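PDB 5C0P: endo-arabinase from Bacteroides thetaiotaomicron, which probably hydrolyses glycosidic bonds in arabinan as a magnesium-binding member of glycosyl hydrolase family 43. Local coordinates for residues D160-A165 with L182-E187; P189-I194 with M219-F224. All blocks are in the same frame, centred on the assembly; numbering follows the deposited sequence.

Contact 1: D160-A165 with L182-E187; sequences DGEIYA and LFKASE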
loop_
_atom_site.group_PDB
_atom_site.type_symbol
_atom_site.label_atom_id
_atom_site.label_comp_id
_atom_site.label_asym_id
_atom_site.label_seq_id
_atom_site.Cartn_x
_atom_site.Cartn_y
_atom_site.Cartn_z
ATOM N N ASP A 160 -6.215 5.400 18.491
ATOM C CA ASP A 160 -6.422 6.231 17.314
ATOM C C ASP A 160 -5.264 5.887 16.373
ATOM O O ASP A 160 -4.112 6.241 16.644
ATOM C CB ASP A 160 -6.387 7.716 17.705
ATOM C CG ASP A 160 -7.229 8.592 16.790
ATOM O OD1 ASP A 160 -7.765 8.081 15.780
ATOM O OD2 ASP A 160 -7.353 9.808 17.090
ATOM N N GLY A 161 -5.566 5.159 15.298
ATOM C CA GLY A 161 -4.554 4.694 14.361
ATOM C C GLY A 161 -3.749 5.861 13.834
ATOM O O GLY A 161 -4.280 6.964 13.700
ATOM N N GLU A 162 -2.471 5.620 13.547
ATOM C CA GLU A 162 -1.553 6.681 13.166
ATOM C C GLU A 162 -0.917 6.394 11.808
ATOM O O GLU A 162 -0.692 5.243 11.450
ATOM C CB GLU A 162 -0.465 6.817 14.233
ATOM C CG GLU A 162 -1.013 7.301 15.592
ATOM C CD GLU A 162 -0.001 7.251 16.728
ATOM O OE1 GLU A 162 1.144 6.788 16.521
ATOM O OE2 GLU A 162 -0.363 7.681 17.850
ATOM N N ILE A 163 -0.632 7.449 11.057
ATOM C CA ILE A 163 0.124 7.330 9.817
ATOM C C ILE A 163 1.373 8.211 9.911
ATOM O O ILE A 163 1.297 9.368 10.354
ATOM C CB ILE A 163 -0.742 7.695 8.586
ATOM C CG1 ILE A 163 -1.752 6.575 8.342
ATOM C CG2 ILE A 163 0.130 7.901 7.348
ATOM C CD1 ILE A 163 -2.767 6.850 7.237
ATOM N N TYR A 164 2.514 7.637 9.517
ATOM C CA TYR A 164 3.830 8.288 9.617
ATOM C C TYR A 164 4.517 8.406 8.269
ATOM O O TYR A 164 4.289 7.587 7.384
ATOM C CB TYR A 164 4.774 7.493 10.522
ATOM C CG TYR A 164 4.426 7.587 11.978
ATOM C CD1 TYR A 164 3.472 6.750 12.533
ATOM C CD2 TYR A 164 5.058 8.509 12.803
ATOM C CE1 TYR A 164 3.136 6.852 13.870
ATOM C CE2 TYR A 164 4.726 8.619 14.142
ATOM C CZ TYR A 164 3.770 7.779 14.670
ATOM O OH TYR A 164 3.441 7.880 16.007
ATOM N N ALA A 165 5.378 9.412 8.139
ATOM C CA ALA A 165 6.312 9.489 7.019
ATOM C C ALA A 165 7.747 9.547 7.537
ATOM O O ALA A 165 8.008 10.059 8.632
ATOM C CB ALA A 165 6.024 10.701 6.155
ATOM N N LEU A 182 1.947 12.077 10.713
ATOM C CA LEU A 182 1.187 12.890 9.761
ATOM C C LEU A 182 -0.201 13.249 10.284
ATOM O O LEU A 182 -0.611 14.414 10.246
ATOM C CB LEU A 182 1.069 12.151 8.426
ATOM C CG LEU A 182 2.414 11.815 7.773
ATOM C CD1 LEU A 182 2.200 11.299 6.366
ATOM C CD2 LEU A 182 3.340 13.013 7.748
ATOM N N PHE A 183 -0.917 12.240 10.767
ATOM C CA PHE A 183 -2.243 12.440 11.347
ATOM C C PHE A 183 -2.715 11.166 12.000
ATOM O O PHE A 183 -2.123 10.100 11.793
ATOM C CB PHE A 183 -3.273 12.914 10.301
ATOM C CG PHE A 183 -3.443 11.992 9.121
ATOM C CD1 PHE A 183 -4.305 10.900 9.177
ATOM C CD2 PHE A 183 -2.779 12.253 7.936
ATOM C CE1 PHE A 183 -4.476 10.072 8.076
ATOM C CE2 PHE A 183 -2.948 11.438 6.828
ATOM C CZ PHE A 183 -3.794 10.344 6.900
ATOM N N LYS A 184 -3.764 11.298 12.803
ATOM C CA LYS A 184 -4.464 10.160 13.369
ATOM C C LYS A 184 -5.782 9.999 12.626
ATOM O O LYS A 184 -6.339 10.976 12.129
ATOM C CB LYS A 184 -4.709 10.388 14.855
ATOM C CG LYS A 184 -3.429 10.622 15.640
ATOM C CD LYS A 184 -3.693 10.837 17.119
ATOM C CE LYS A 184 -2.376 10.813 17.890
ATOM N NZ LYS A 184 -2.580 11.040 19.351
ATOM N N ALA A 185 -6.283 8.772 12.563
ATOM C CA ALA A 185 -7.473 8.475 11.766
ATOM C C ALA A 185 -8.687 9.321 12.156
ATOM O O ALA A 185 -9.497 9.692 11.293
ATOM C CB ALA A 185 -7.809 6.990 11.831
ATOM N N SER A 186 -8.819 9.638 13.442
ATOM C CA SER A 186 -9.984 10.393 13.914
ATOM C C SER A 186 -10.071 11.812 13.332
ATOM O O SER A 186 -11.104 12.480 13.459
ATOM C CB SER A 186 -9.985 10.480 15.439
ATOM O OG SER A 186 -8.946 11.344 15.868
ATOM N N GLU A 187 -8.996 12.281 12.703
ATOM C CA GLU A 187 -9.003 13.610 12.097
ATOM C C GLU A 187 -9.907 13.678 10.865
ATOM O O GLU A 187 -10.326 14.764 10.455
ATOM C CB GLU A 187 -7.581 14.040 11.750
ATOM C CG GLU A 187 -6.718 14.148 12.987
ATOM C CD GLU A 187 -5.315 14.621 12.706
ATOM O OE1 GLU A 187 -5.129 15.540 11.864
ATOM O OE2 GLU A 187 -4.398 14.078 13.353
#

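Contact 2: P189-I194 with M219-F224; sequences PWVGSI and MLWSSF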
loop_
_atom_site.group_PDB
_atom_site.type_symbol
_atom_site.label_atom_id
_atom_site.label_comp_id
_atom_site.label_asym_id
_atom_site.label_seq_id
_atom_site.Cartn_x
_atom_site.Cartn_y
_atom_site.Cartn_z
ATOM N N PRO A 189 -13.420 13.270 9.253
ATOM C CA PRO A 189 -14.773 13.295 9.816
ATOM C C PRO A 189 -15.599 12.061 9.459
ATOM O O PRO A 189 -16.574 11.768 10.142
ATOM C CB PRO A 189 -15.410 14.524 9.166
ATOM C CG PRO A 189 -14.299 15.299 8.577
ATOM C CD PRO A 189 -13.172 14.381 8.318
ATOM N N TRP A 190 -15.221 11.352 8.400
ATOM C CA TRP A 190 -16.024 10.214 7.956
ATOM C C TRP A 190 -15.717 8.957 8.760
ATOM O O TRP A 190 -16.473 7.984 8.707
ATOM C CB TRP A 190 -15.815 9.942 6.465
ATOM C CG TRP A 190 -14.376 9.733 6.075
ATOM C CD1 TRP A 190 -13.504 10.680 5.606
ATOM C CD2 TRP A 190 -13.638 8.494 6.111
ATOM N NE1 TRP A 190 -12.278 10.109 5.351
ATOM C CE2 TRP A 190 -12.333 8.775 5.647
ATOM C CE3 TRP A 190 -13.959 7.181 6.470
ATOM C CZ2 TRP A 190 -11.350 7.787 5.542
ATOM C CZ3 TRP A 190 -12.972 6.197 6.357
ATOM C CH2 TRP A 190 -11.688 6.510 5.902
ATOM N N VAL A 191 -14.625 8.987 9.514
ATOM C CA VAL A 191 -14.145 7.796 10.215
ATOM C C VAL A 191 -14.994 7.450 11.441
ATOM O O VAL A 191 -15.343 8.322 12.238
ATOM C CB VAL A 191 -12.667 7.964 10.630
ATOM C CG1 VAL A 191 -12.247 6.872 11.616
ATOM C CG2 VAL A 191 -11.772 7.950 9.406
ATOM N N GLY A 192 -15.305 6.164 11.590
ATOM C CA GLY A 192 -15.956 5.678 12.791
ATOM C C GLY A 192 -15.109 4.610 13.451
ATOM O O GLY A 192 -14.369 3.893 12.780
ATOM N N SER A 193 -15.214 4.500 14.767
ATOM C CA SER A 193 -14.447 3.490 15.488
ATOM C C SER A 193 -15.009 2.092 15.300
ATOM O O SER A 193 -16.215 1.907 15.092
ATOM C CB SER A 193 -14.398 3.819 16.979
ATOM O OG SER A 193 -13.857 5.113 17.202
ATOM N N ILE A 194 -14.126 1.105 15.384
ATOM C CA ILE A 194 -14.547 -0.284 15.391
ATOM C C ILE A 194 -14.040 -0.952 16.660
ATOM O O ILE A 194 -13.169 -0.412 17.353
ATOM C CB ILE A 194 -14.030 -1.051 14.164
ATOM C CG1 ILE A 194 -12.502 -1.114 14.171
ATOM C CG2 ILE A 194 -14.562 -0.417 12.885
ATOM C CD1 ILE A 194 -11.946 -2.151 13.197
HETATM N N MSE A 219 -3.055 12.194 -0.460
HETATM C CA MSE A 219 -2.853 10.880 0.140
HETATM C C MSE A 219 -4.154 10.123 0.157
HETATM O O MSE A 219 -5.194 10.648 0.558
HETATM C CB MSE A 219 -2.287 10.936 1.557
HETATM C CG MSE A 219 -1.978 9.523 2.098
HETATM SE SE MSE A 219 -1.522 9.562 3.932
HETATM C CE MSE A 219 0.261 10.286 3.690
ATOM N N LEU A 220 -4.098 8.888 -0.318
ATOM C CA LEU A 220 -5.195 7.955 -0.114
ATOM C C LEU A 220 -4.857 7.073 1.075
ATOM O O LEU A 220 -3.685 6.766 1.336
ATOM C CB LEU A 220 -5.405 7.086 -1.353
ATOM C CG LEU A 220 -5.754 7.848 -2.631
ATOM C CD1 LEU A 220 -5.902 6.856 -3.779
ATOM C CD2 LEU A 220 -7.025 8.662 -2.458
ATOM N N TRP A 221 -5.885 6.674 1.811
ATOM C CA TRP A 221 -5.715 5.743 2.916
ATOM C C TRP A 221 -7.069 5.148 3.250
ATOM O O TRP A 221 -8.092 5.632 2.769
ATOM C CB TRP A 221 -5.086 6.442 4.131
ATOM C CG TRP A 221 -5.907 7.550 4.726
ATOM C CD1 TRP A 221 -6.114 8.795 4.209
ATOM C CD2 TRP A 221 -6.600 7.512 5.976
ATOM N NE1 TRP A 221 -6.914 9.534 5.058
ATOM C CE2 TRP A 221 -7.221 8.764 6.150
ATOM C CE3 TRP A 221 -6.756 6.532 6.961
ATOM C CZ2 TRP A 221 -7.997 9.060 7.280
ATOM C CZ3 TRP A 221 -7.525 6.826 8.078
ATOM C CH2 TRP A 221 -8.130 8.081 8.230
ATOM N N SER A 222 -7.082 4.097 4.065
ATOM C CA SER A 222 -8.340 3.425 4.378
ATOM C C SER A 222 -8.645 3.308 5.861
ATOM O O SER A 222 -7.746 3.196 6.701
ATOM C CB SER A 222 -8.380 2.035 3.748
ATOM O OG SER A 222 -8.600 2.129 2.352
ATOM N N SER A 223 -9.943 3.318 6.154
ATOM C CA SER A 223 -10.476 3.099 7.489
ATOM C C SER A 223 -11.929 2.678 7.349
ATOM O O SER A 223 -12.390 2.394 6.248
ATOM C CB SER A 223 -10.349 4.369 8.340
ATOM O OG SER A 223 -10.491 4.072 9.714
ATOM N N PHE A 224 -12.653 2.637 8.461
ATOM C CA PHE A 224 -14.073 2.290 8.434
ATOM C C PHE A 224 -14.934 3.529 8.623
ATOM O O PHE A 224 -14.571 4.425 9.382
ATOM C CB PHE A 224 -14.372 1.219 9.489
ATOM C CG PHE A 224 -13.731 -0.095 9.183
ATOM C CD1 PHE A 224 -12.426 -0.360 9.584
ATOM C CD2 PHE A 224 -14.407 -1.044 8.428
ATOM C CE1 PHE A 224 -11.822 -1.571 9.267
ATOM C CE2 PHE A 224 -13.811 -2.256 8.113
ATOM C CZ PHE A 224 -12.517 -2.516 8.532
HETATM O O HOH W 1 -11.888 2.972 11.918
#

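Contact 1: D160-A165 with L182-E187
D160 takes hold of S186 with both carboxylate oxygens. Its CG stands anti to the backbone N (chi1 -151°), and the carboxylate receives S186 OG on OD2 at 2.5 Å and S186 N on OD1 at 3.0 Å, each on the syn lone pair. OD1 has a further donor in N202, so three bonds grip the group and should fix its rotation. Beside this clamp A185 N bonds to G161 O at 2.9 Å. The chains then run antiparallel, I163 N giving to F183 O (3.1 Å) and L182 N to I163 O (2.8 Å). They are the third and fourth strands of one blade of the five-bladed beta-propeller shared by GH43 enzymes. I163 and F183 point the same way, side by side: the phenyl CG sits between the backbone N and the carbonyl carbon (chi1 58°), I163 CB lies over one ring face, and I163 CD1 meets CZ of F183 at 3.7 Å. On the other face of the sheet E162 and K184 run alongside each other as extended chains, yet E162 OE2 and K184 NZ remain 4.3 Å apart, too far for a salt bridge. Y164 OH bonds to E162 OE1 at 2.6 Å, approaching from above the carboxylate plane.

Contact 2: P189-I194 with M219-F224
W190 pushes the far end of its indole between W221 and the backbone of S223. Its CG lies between the backbone N and the carbonyl carbon (chi1 55°). At the far end of the indole CH2 comes to 3.5 Å from S223 CB, and S223 N lies in plane at the ring edge. Its CZ2 lies over one face of W221, toward the rim, 4.0 Å from CZ2 of that ring; the two planes are inclined at 42°. An alanine here would probably open a gap beside S223 CB and strip W221 of a neighbour over one face. V191 follows, its CG2 lying over a face of the W190 ring and reaching W221 CH2 at 3.8 Å, while CG1 rests on S223 OG. G192 supplies the one direct hydrogen bond between the segments, N to F224 O at 2.9 Å and almost straight (175° at the hydrogen). A water gives one hydrogen to G192 O (2.8 Å) and the other to S223 OG (2.8 Å), which is also bonded to V203 O. At I194, CG2 packs on CB of F224 at 3.8 Å and CD1 moves along to the ring atom CE1. S222 of that strand holds A232 O and the backbone N of H261, a magnesium ligand, through its OG. Here the chain leaving one propeller blade leans on the second strand of the next, an interblade connection.

In the fold
The two contacts follow one another along the chain, contact 1 inside one propeller blade and contact 2 at the step to the next. Contact 1 is mostly buried, held by strand pairing with a carboxylate-serine hydrogen-bond clamp at its loop end; contact 2 is partly buried, joins a loop to a strand of the following blade, and relies on aromatic packing with a single direct hydrogen bond and a water bridge. They meet at W221, whose indole packs against F183 (CE2 to F183 CE1, 3.6 Å) and against A185. L182 also touches the selenomethionine M219, and A185 O meets V191 CG2. Contact 1 lies nearer to bound magnesium: the side chain of E162 is about 4 Å from such an ion, that of S222 about 10 Å.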